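Local coordinates for protein forkhead-associated 1 (Saccharomyces cerevisiae, PDB 6C4U) that binds phosphothreonine peptides, here as an engineered forkhead-associated domain made to recognise a phosphopeptide of the human transcription factor c-Myc, at residues W38-N43 with K59-L64; L73-T78 with V88-Y93; G99-V104 with S114-I119. All blocks are in the same frame, centred on the assembly; numbering follows the deposited sequence.

In the fold
The three contacts sample both sheets of the FHA beta sandwich. Contacts 1 and 2 belong to one sheet and adjoin in it, because strand 61-66 of contact 1 pairs with strand 71-75 of contact 2. Contact 3 is a hairpin of the other sheet, and its I102 and L115 pack against F61 across the interior. Contact 1 is largely buried and combines backbone pairing with aromatic and aliphatic packing. Contact 3 is two-sided, with isoleucines turned inward and a serine-glutamate bond on the outer face. Contact 2 lies nearer the surface, where a turn rests on a strand end through carbonyl bonds, an amide-ring contact and a lysine chain.

Contact 1. Residues W38-N43 with K59-L64; sequences WTFGRN and KHFQIL
F40 sets its CB over one face of the F61 ring, and the edge of that ring lies over the rim of F40; here the packing is densest. The CB of F40 stands 3.5 Å from the centroid of the F61 ring, a CH-pi contact close to the ring normal. The two rings are nearly parallel, 13° apart, but displaced so that only their margins face each other; F40 CG sits 3.3 Å from F61 CE2. F61 reaches this place because its CG lies between the backbone N and the carbonyl carbon (chi1 64°). I63 continues the apolar face, its CD1 3.6 Å from F40 CE1, and F61 and I63 go on to meet I102 of the opposite sheet, so this face is part of the core of the FHA beta sandwich. The backbones run antiparallel, with W38 and I63 bonded in both directions, and the regular pairing ends in a classic beta bulge: two residues, H60 and F61, stand opposite the single residue F40, whose O accepts from H60 N at 2.9 Å and from F61 N at 3.2 Å. The H60 imidazole turns away from F40 to bond S57 N and G80 O.

The face of T39 and Q62 is looser and opens to solvent toward Q62 and K59, although T39 itself is buried. There the methyl CG2 of T39 lies 3.3 Å from Q62 OE1, the two side chains pointing the same way. K59 is exposed, and its bent chain brings NZ only to 4.0 Å from T39 OG1.

Contact 2. Residues L73-T78 with V88-Y93; sequences LNDIST and VEKNSY
N74 donates from ND2 to S92 O at 2.8 Å, and in return the backbone of N91 gives its N-H to D75 O at 2.9 Å. The first bond is bent: ND2 stands 40° out of the S92 carbonyl plane. The other end of the same amide, OD1, accepts from Q62 NE2 on the neighbouring strand, which fixes the rotation of the group. Held in this way, the N74 amide lies over one face of the Y93 ring, near its rim, the two planes 22° apart and N74 CG 3.3 Å from Y93 CE1. An alanine in place of N74 would probably leave S92 O without this donor and Q62 NE2 without its acceptor, and uncover the face of the Y93 ring.

The partner segment contains a type II beta turn, E89 to S92, with N91 at a positive phi of 56°, in the loop between strands 86-87 and 94-96. K90 stretches its extended chain from this turn past the end of strand 71-75: its CG packs 3.6 Å from D75 OD2, and its CE reaches 3.3 Å from S77 O. D75 CB also lies 3.6 Å from V88 CG2. More loosely, L73 CD2 approaches V88 CG1. Beyond S77 the chain arrives at T78, whose OG1 bonds a modified side chain of the bound peptide.

D75 OD1 bonds T81 OG1, and D75 OD2 stays 6.3 Å from K90 NZ, so the turn is held to the strand by N-H to carbonyl bonds and by the packing of the K90 methylenes and V88, with no salt bridge between D75 and K90.

Contact 3. Residues G99-V104 with S114-I119; sequences GDEITV and SLVIFI
E101 and S114 are brought together by matching first torsions: CG of E101 is anti to its backbone N (chi1 -171°) and so is OG of S114 (chi1 -166°). With the glutamate chain extended, S114 OG donates to E101 OE2 at 2.7 Å, meeting it on the anti side, 25° out of the carboxylate plane. They belong to the antiparallel beta hairpin of strands 101-105 and 112-119, within one sheet of the FHA sandwich.

On this outer face E101 also pairs with V116, a non-hydrogen-bonded pair whose side chains touch lightly, CG to CG2 at 4.1 Å. Between this pair and the like pair T103-S114, I102 and L115 exchange backbone bonds, L115 N reaching I102 O at 2.8 Å. Just before the strand begins, I117 N bonds D100 O at 2.9 Å, while the bond from G99 N to I117 O is weak. The D100 carboxylate turns to S97 N, in the loop leading into the hairpin.

The inner face is apolar. I117 meets I63 of the facing sheet, and L115 meets F61, so the hairpin closes one side of the core. There the tips of two isoleucines touch, I102 CD1 lying 3.7 Å from I117 CD1.

Contact 1. Residues W38-N43 with K59-L64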
loop_
_atom_site.group_PDB
_atom_site.type_symbol
_atom_site.label_atom_id
_atom_site.label_comp_id
_atom_site.label_asym_id
_atom_site.label_seq_id
_atom_site.Cartn_x
_atom_site.Cartn_y
_atom_site.Cartn_z
ATOM N N TRP F 38 -4.856 -2.196 4.750
ATOM C CA TRP F 38 -4.053 -1.063 5.171
ATOM C C TRP F 38 -4.244 0.052 4.172
ATOM O O TRP F 38 -4.257 -0.200 2.975
ATOM C CB TRP F 38 -2.591 -1.455 5.194
ATOM C CG TRP F 38 -2.278 -2.512 6.184
ATOM C CD1 TRP F 38 -2.029 -2.347 7.521
ATOM C CD2 TRP F 38 -2.185 -3.906 5.924
ATOM N NE1 TRP F 38 -1.754 -3.542 8.089
ATOM C CE2 TRP F 38 -1.866 -4.526 7.141
ATOM C CE3 TRP F 38 -2.385 -4.694 4.805
ATOM C CZ2 TRP F 38 -1.677 -5.906 7.251
ATOM C CZ3 TRP F 38 -2.210 -6.080 4.924
ATOM C CH2 TRP F 38 -1.846 -6.663 6.153
ATOM N N THR F 39 -4.382 1.282 4.658
ATOM C CA THR F 39 -4.551 2.435 3.779
ATOM C C THR F 39 -3.369 3.379 3.870
ATOM O O THR F 39 -2.757 3.530 4.917
ATOM C CB THR F 39 -5.818 3.236 4.111
ATOM O OG1 THR F 39 -5.725 3.740 5.450
ATOM C CG2 THR F 39 -7.041 2.362 4.003
ATOM N N PHE F 40 -3.106 4.039 2.752
ATOM C CA PHE F 40 -1.959 4.884 2.548
ATOM C C PHE F 40 -2.523 6.206 2.055
ATOM O O PHE F 40 -3.258 6.223 1.069
ATOM C CB PHE F 40 -1.064 4.259 1.464
ATOM C CG PHE F 40 -0.353 3.021 1.900
ATOM C CD1 PHE F 40 -1.034 1.822 2.036
ATOM C CD2 PHE F 40 1.020 3.038 2.145
ATOM C CE1 PHE F 40 -0.386 0.686 2.470
ATOM C CE2 PHE F 40 1.667 1.889 2.570
ATOM C CZ PHE F 40 0.961 0.722 2.733
ATOM N N GLY F 41 -2.197 7.309 2.716
ATOM C CA GLY F 41 -2.680 8.603 2.241
ATOM C C GLY F 41 -2.189 9.833 2.974
ATOM O O GLY F 41 -1.423 9.738 3.945
ATOM N N ARG F 42 -2.637 10.989 2.484
ATOM C CA ARG F 42 -2.313 12.279 3.090
ATOM C C ARG F 42 -2.901 12.427 4.499
ATOM O O ARG F 42 -2.332 13.116 5.345
ATOM C CB ARG F 42 -2.780 13.428 2.177
ATOM C CG ARG F 42 -2.805 14.804 2.833
ATOM C CD ARG F 42 -2.771 15.933 1.824
ATOM N NE ARG F 42 -3.773 15.800 0.762
ATOM C CZ ARG F 42 -5.043 16.197 0.840
ATOM N NH1 ARG F 42 -5.540 16.763 1.945
ATOM N NH2 ARG F 42 -5.847 16.013 -0.211
ATOM N N ASN F 43 -4.047 11.790 4.736
ATOM C CA ASN F 43 -4.730 11.888 6.012
ATOM C C ASN F 43 -3.975 10.992 6.983
ATOM O O ASN F 43 -3.880 9.783 6.749
ATOM C CB ASN F 43 -6.184 11.418 5.868
ATOM C CG ASN F 43 -7.003 11.586 7.149
ATOM O OD1 ASN F 43 -6.508 11.444 8.267
ATOM N ND2 ASN F 43 -8.271 11.907 6.975
ATOM N N LYS F 59 -7.100 9.446 1.254
ATOM C CA LYS F 59 -6.951 8.004 1.187
ATOM C C LYS F 59 -6.631 7.728 -0.270
ATOM O O LYS F 59 -7.490 7.851 -1.145
ATOM C CB LYS F 59 -8.198 7.260 1.672
ATOM C CG LYS F 59 -8.409 7.326 3.177
ATOM C CD LYS F 59 -8.974 6.145 3.934
ATOM C CE LYS F 59 -9.217 6.616 5.383
ATOM N NZ LYS F 59 -9.002 5.663 6.531
ATOM N N HIS F 60 -5.371 7.379 -0.516
ATOM C CA HIS F 60 -4.813 7.318 -1.851
ATOM C C HIS F 60 -4.778 5.909 -2.427
ATOM O O HIS F 60 -5.136 5.700 -3.578
ATOM C CB HIS F 60 -3.411 7.921 -1.845
ATOM C CG HIS F 60 -2.926 8.287 -3.206
ATOM N ND1 HIS F 60 -2.874 9.588 -3.650
ATOM C CD2 HIS F 60 -2.507 7.515 -4.236
ATOM C CE1 HIS F 60 -2.430 9.602 -4.897
ATOM N NE2 HIS F 60 -2.204 8.354 -5.279
ATOM N N PHE F 61 -4.317 4.945 -1.645
ATOM C CA PHE F 61 -4.412 3.543 -2.075
ATOM C C PHE F 61 -4.488 2.639 -0.863
ATOM O O PHE F 61 -4.201 3.073 0.248
ATOM C CB PHE F 61 -3.268 3.150 -3.043
ATOM C CG PHE F 61 -1.885 3.196 -2.438
ATOM C CD1 PHE F 61 -1.135 4.375 -2.483
ATOM C CD2 PHE F 61 -1.310 2.070 -1.849
ATOM C CE1 PHE F 61 0.123 4.440 -1.908
ATOM C CE2 PHE F 61 -0.036 2.129 -1.290
ATOM C CZ PHE F 61 0.671 3.305 -1.321
ATOM N N GLN F 62 -4.925 1.404 -1.086
ATOM C CA GLN F 62 -5.003 0.420 -0.030
ATOM C C GLN F 62 -4.243 -0.799 -0.462
ATOM O O GLN F 62 -4.107 -1.071 -1.666
ATOM C CB GLN F 62 -6.458 -0.005 0.234
ATOM C CG GLN F 62 -7.470 1.127 0.253
ATOM C CD GLN F 62 -8.816 0.729 0.747
ATOM O OE1 GLN F 62 -9.133 0.971 1.897
ATOM N NE2 GLN F 62 -9.642 0.206 -0.146
ATOM N N ILE F 63 -3.758 -1.543 0.524
ATOM C CA ILE F 63 -3.161 -2.842 0.294
ATOM C C ILE F 63 -4.025 -3.830 1.043
ATOM O O ILE F 63 -4.361 -3.614 2.201
ATOM C CB ILE F 63 -1.679 -2.873 0.729
ATOM C CG1 ILE F 63 -0.875 -1.974 -0.218
ATOM C CG2 ILE F 63 -1.136 -4.298 0.722
ATOM C CD1 ILE F 63 0.579 -1.814 0.123
ATOM N N LEU F 64 -4.412 -4.895 0.361
ATOM C CA LEU F 64 -5.336 -5.869 0.913
ATOM C C LEU F 64 -4.629 -7.193 1.098
ATOM O O LEU F 64 -3.947 -7.660 0.191
ATOM C CB LEU F 64 -6.503 -6.075 -0.038
ATOM C CG LEU F 64 -7.591 -5.025 -0.098
ATOM C CD1 LEU F 64 -7.103 -3.617 -0.368
ATOM C CD2 LEU F 64 -8.589 -5.511 -1.147
#

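Contact 2. Residues L73-T78 with V88-Y93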
loop_
_atom_site.group_PDB
_atom_site.type_symbol
_atom_site.label_atom_id
_atom_site.label_comp_id
_atom_site.label_asym_id
_atom_site.label_seq_id
_atom_site.Cartn_x
_atom_site.Cartn_y
_atom_site.Cartn_z
ATOM N N LEU F 73 -3.237 -4.381 -4.507
ATOM C CA LEU F 73 -3.170 -2.926 -4.498
ATOM C C LEU F 73 -4.429 -2.298 -5.135
ATOM O O LEU F 73 -4.725 -2.547 -6.313
ATOM C CB LEU F 73 -1.900 -2.482 -5.230
ATOM C CG LEU F 73 -1.803 -0.993 -5.600
ATOM C CD1 LEU F 73 -1.667 -0.131 -4.368
ATOM C CD2 LEU F 73 -0.646 -0.729 -6.515
ATOM N N ASN F 74 -5.135 -1.467 -4.356
ATOM C CA ASN F 74 -6.373 -0.800 -4.787
ATOM C C ASN F 74 -6.074 0.698 -4.926
ATOM O O ASN F 74 -5.925 1.381 -3.908
ATOM C CB ASN F 74 -7.510 -1.088 -3.739
ATOM C CG ASN F 74 -8.925 -0.685 -4.204
ATOM O OD1 ASN F 74 -9.822 -0.391 -3.379
ATOM N ND2 ASN F 74 -9.152 -0.711 -5.517
ATOM N N ASP F 75 -5.948 1.220 -6.151
ATOM C CA ASP F 75 -5.882 2.702 -6.298
ATOM C C ASP F 75 -7.249 3.308 -5.989
ATOM O O ASP F 75 -8.240 2.832 -6.519
ATOM C CB ASP F 75 -5.458 3.157 -7.711
ATOM C CG ASP F 75 -5.453 4.692 -7.853
ATOM O OD1 ASP F 75 -5.048 5.358 -6.879
ATOM O OD2 ASP F 75 -5.870 5.248 -8.908
ATOM N N ILE F 76 -7.302 4.343 -5.155
ATOM C CA ILE F 76 -8.571 5.031 -4.838
ATOM C C ILE F 76 -8.356 6.541 -4.789
ATOM O O ILE F 76 -8.939 7.267 -3.964
ATOM C CB ILE F 76 -9.200 4.512 -3.527
ATOM C CG1 ILE F 76 -8.266 4.701 -2.335
ATOM C CG2 ILE F 76 -9.529 3.030 -3.664
ATOM C CD1 ILE F 76 -8.888 4.395 -0.995
ATOM N N SER F 77 -7.535 7.010 -5.722
ATOM C CA SER F 77 -6.990 8.355 -5.677
ATOM C C SER F 77 -7.498 9.229 -6.803
ATOM O O SER F 77 -7.802 8.736 -7.898
ATOM C CB SER F 77 -5.468 8.294 -5.775
ATOM O OG SER F 77 -5.053 7.782 -7.036
ATOM N N THR F 78 -7.524 10.527 -6.528
ATOM C CA THR F 78 -7.719 11.549 -7.542
ATOM C C THR F 78 -6.619 11.502 -8.610
ATOM O O THR F 78 -6.933 11.416 -9.789
ATOM C CB THR F 78 -7.734 12.962 -6.901
ATOM O OG1 THR F 78 -8.853 13.079 -6.015
ATOM C CG2 THR F 78 -7.810 14.072 -7.966
ATOM N N VAL F 88 -1.842 2.086 -12.502
ATOM C CA VAL F 88 -2.875 1.053 -12.362
ATOM C C VAL F 88 -4.241 1.678 -12.588
ATOM O O VAL F 88 -4.424 2.888 -12.412
ATOM C CB VAL F 88 -2.847 0.327 -10.998
ATOM C CG1 VAL F 88 -1.480 -0.284 -10.745
ATOM C CG2 VAL F 88 -3.253 1.246 -9.842
ATOM N N GLU F 89 -5.192 0.829 -12.977
ATOM C CA GLU F 89 -6.567 1.248 -13.221
ATOM C C GLU F 89 -7.220 1.562 -11.871
ATOM O O GLU F 89 -7.120 0.770 -10.929
ATOM C CB GLU F 89 -7.338 0.144 -13.940
ATOM C CG GLU F 89 -8.597 0.617 -14.662
ATOM C CD GLU F 89 -9.597 -0.505 -14.936
ATOM O OE1 GLU F 89 -9.339 -1.695 -14.627
ATOM O OE2 GLU F 89 -10.680 -0.205 -15.483
ATOM N N LYS F 90 -7.880 2.708 -11.780
ATOM C CA LYS F 90 -8.538 3.112 -10.537
ATOM C C LYS F 90 -9.646 2.126 -10.110
ATOM O O LYS F 90 -10.332 1.549 -10.948
ATOM C CB LYS F 90 -9.099 4.529 -10.639
ATOM C CG LYS F 90 -9.486 5.109 -9.295
ATOM C CD LYS F 90 -9.945 6.543 -9.408
ATOM C CE LYS F 90 -10.586 7.017 -8.118
ATOM N NZ LYS F 90 -11.306 8.302 -8.277
ATOM N N ASN F 91 -9.763 1.919 -8.804
ATOM C CA ASN F 91 -10.696 0.956 -8.220
ATOM C C ASN F 91 -10.554 -0.481 -8.739
ATOM O O ASN F 91 -11.512 -1.232 -8.737
ATOM C CB ASN F 91 -12.127 1.492 -8.335
ATOM C CG ASN F 91 -12.361 2.663 -7.397
ATOM O OD1 ASN F 91 -12.588 3.807 -7.823
ATOM N ND2 ASN F 91 -12.285 2.375 -6.086
ATOM N N SER F 92 -9.340 -0.851 -9.145
ATOM C CA SER F 92 -9.006 -2.226 -9.535
ATOM C C SER F 92 -8.206 -2.877 -8.418
ATOM O O SER F 92 -7.806 -2.214 -7.455
ATOM C CB SER F 92 -8.165 -2.228 -10.801
ATOM O OG SER F 92 -6.886 -1.669 -10.540
ATOM N N TYR F 93 -7.947 -4.173 -8.563
ATOM C CA TYR F 93 -7.259 -4.935 -7.525
ATOM C C TYR F 93 -6.064 -5.670 -8.142
ATOM O O TYR F 93 -6.212 -6.767 -8.664
ATOM C CB TYR F 93 -8.272 -5.865 -6.784
ATOM C CG TYR F 93 -9.356 -5.046 -6.090
ATOM C CD1 TYR F 93 -9.152 -4.519 -4.816
ATOM C CD2 TYR F 93 -10.533 -4.713 -6.739
ATOM C CE1 TYR F 93 -10.108 -3.751 -4.182
ATOM C CE2 TYR F 93 -11.492 -3.906 -6.134
ATOM C CZ TYR F 93 -11.283 -3.426 -4.842
ATOM O OH TYR F 93 -12.237 -2.627 -4.228
#

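Contact 3. Residues G99-V104 with S114-I119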
loop_
_atom_site.group_PDB
_atom_site.type_symbol
_atom_site.label_atom_id
_atom_site.label_comp_id
_atom_site.label_asym_id
_atom_site.label_seq_id
_atom_site.Cartn_x
_atom_site.Cartn_y
_atom_site.Cartn_z
ATOM N N GLY F 99 9.246 -7.117 -3.977
ATOM C CA GLY F 99 10.040 -6.008 -4.466
ATOM C C GLY F 99 9.345 -5.009 -5.366
ATOM O O GLY F 99 10.024 -4.227 -6.018
ATOM N N ASP F 100 8.014 -4.999 -5.411
ATOM C CA ASP F 100 7.292 -4.063 -6.291
ATOM C C ASP F 100 7.449 -2.634 -5.817
ATOM O O ASP F 100 7.655 -2.393 -4.631
ATOM C CB ASP F 100 5.795 -4.410 -6.366
ATOM C CG ASP F 100 5.490 -5.530 -7.355
ATOM O OD1 ASP F 100 6.431 -6.088 -7.958
ATOM O OD2 ASP F 100 4.303 -5.856 -7.515
ATOM N N GLU F 101 7.364 -1.695 -6.757
ATOM C CA GLU F 101 7.558 -0.278 -6.454
ATOM C C GLU F 101 6.276 0.518 -6.713
ATOM O O GLU F 101 5.850 0.704 -7.862
ATOM C CB GLU F 101 8.720 0.285 -7.281
ATOM C CG GLU F 101 9.165 1.695 -6.917
ATOM C CD GLU F 101 10.308 2.211 -7.817
ATOM O OE1 GLU F 101 10.577 1.655 -8.926
ATOM O OE2 GLU F 101 10.998 3.168 -7.442
ATOM N N ILE F 102 5.690 1.012 -5.633
ATOM C CA ILE F 102 4.476 1.827 -5.672
ATOM C C ILE F 102 4.888 3.291 -5.683
ATOM O O ILE F 102 5.667 3.718 -4.842
ATOM C CB ILE F 102 3.573 1.502 -4.456
ATOM C CG1 ILE F 102 3.218 0.003 -4.464
ATOM C CG2 ILE F 102 2.271 2.266 -4.519
ATOM C CD1 ILE F 102 2.391 -0.467 -3.295
ATOM N N THR F 103 4.354 4.057 -6.628
ATOM C CA THR F 103 4.795 5.440 -6.873
ATOM C C THR F 103 3.602 6.364 -6.982
ATOM O O THR F 103 2.626 6.010 -7.633
ATOM C CB THR F 103 5.571 5.545 -8.212
ATOM O OG1 THR F 103 5.885 4.230 -8.730
ATOM C CG2 THR F 103 6.813 6.333 -8.025
ATOM N N VAL F 104 3.681 7.543 -6.369
ATOM C CA VAL F 104 2.599 8.546 -6.467
ATOM C C VAL F 104 3.205 9.896 -6.832
ATOM O O VAL F 104 4.365 10.135 -6.595
ATOM C CB VAL F 104 1.777 8.649 -5.158
ATOM C CG1 VAL F 104 1.203 7.295 -4.795
ATOM C CG2 VAL F 104 2.603 9.185 -4.000
ATOM N N SER F 114 8.051 7.364 -3.664
ATOM C CA SER F 114 8.272 6.000 -4.159
ATOM C C SER F 114 8.497 5.056 -2.996
ATOM O O SER F 114 9.366 5.303 -2.143
ATOM C CB SER F 114 9.476 5.970 -5.075
ATOM O OG SER F 114 9.530 4.765 -5.804
ATOM N N LEU F 115 7.681 4.000 -2.944
ATOM C CA LEU F 115 7.692 3.031 -1.851
ATOM C C LEU F 115 7.953 1.651 -2.435
ATOM O O LEU F 115 7.534 1.364 -3.555
ATOM C CB LEU F 115 6.354 3.004 -1.141
ATOM C CG LEU F 115 5.724 4.323 -0.734
ATOM C CD1 LEU F 115 4.424 3.997 0.045
ATOM C CD2 LEU F 115 6.679 5.246 0.007
ATOM N N VAL F 116 8.625 0.795 -1.672
ATOM C CA VAL F 116 8.946 -0.539 -2.149
ATOM C C VAL F 116 8.444 -1.575 -1.163
ATOM O O VAL F 116 8.673 -1.450 0.049
ATOM C CB VAL F 116 10.462 -0.692 -2.383
ATOM C CG1 VAL F 116 10.816 -2.111 -2.800
ATOM C CG2 VAL F 116 10.901 0.277 -3.474
ATOM N N ILE F 117 7.772 -2.600 -1.697
ATOM C CA ILE F 117 7.146 -3.618 -0.862
ATOM C C ILE F 117 8.097 -4.773 -0.746
ATOM O O ILE F 117 8.621 -5.255 -1.777
ATOM C CB ILE F 117 5.814 -4.141 -1.473
ATOM C CG1 ILE F 117 4.891 -2.983 -1.862
ATOM C CG2 ILE F 117 5.088 -5.071 -0.511
ATOM C CD1 ILE F 117 4.627 -2.004 -0.748
ATOM N N PHE F 118 8.319 -5.199 0.501
ATOM C CA PHE F 118 9.144 -6.358 0.770
ATOM C C PHE F 118 8.226 -7.294 1.533
ATOM O O PHE F 118 7.729 -6.959 2.613
ATOM C CB PHE F 118 10.421 -5.991 1.496
ATOM C CG PHE F 118 11.204 -7.163 1.986
ATOM C CD1 PHE F 118 11.690 -8.180 1.137
ATOM C CD2 PHE F 118 11.508 -7.234 3.298
ATOM C CE1 PHE F 118 12.426 -9.214 1.628
ATOM C CE2 PHE F 118 12.292 -8.297 3.822
ATOM C CZ PHE F 118 12.731 -9.283 2.970
ATOM N N ILE F 119 7.926 -8.441 0.933
ATOM C CA ILE F 119 6.896 -9.327 1.371
ATOM C C ILE F 119 7.566 -10.446 2.166
ATOM O O ILE F 119 8.424 -11.153 1.657
ATOM C CB ILE F 119 6.073 -9.911 0.231
ATOM C CG1 ILE F 119 5.487 -8.754 -0.608
ATOM C CG2 ILE F 119 4.971 -10.826 0.760
ATOM C CD1 ILE F 119 4.709 -9.114 -1.935
#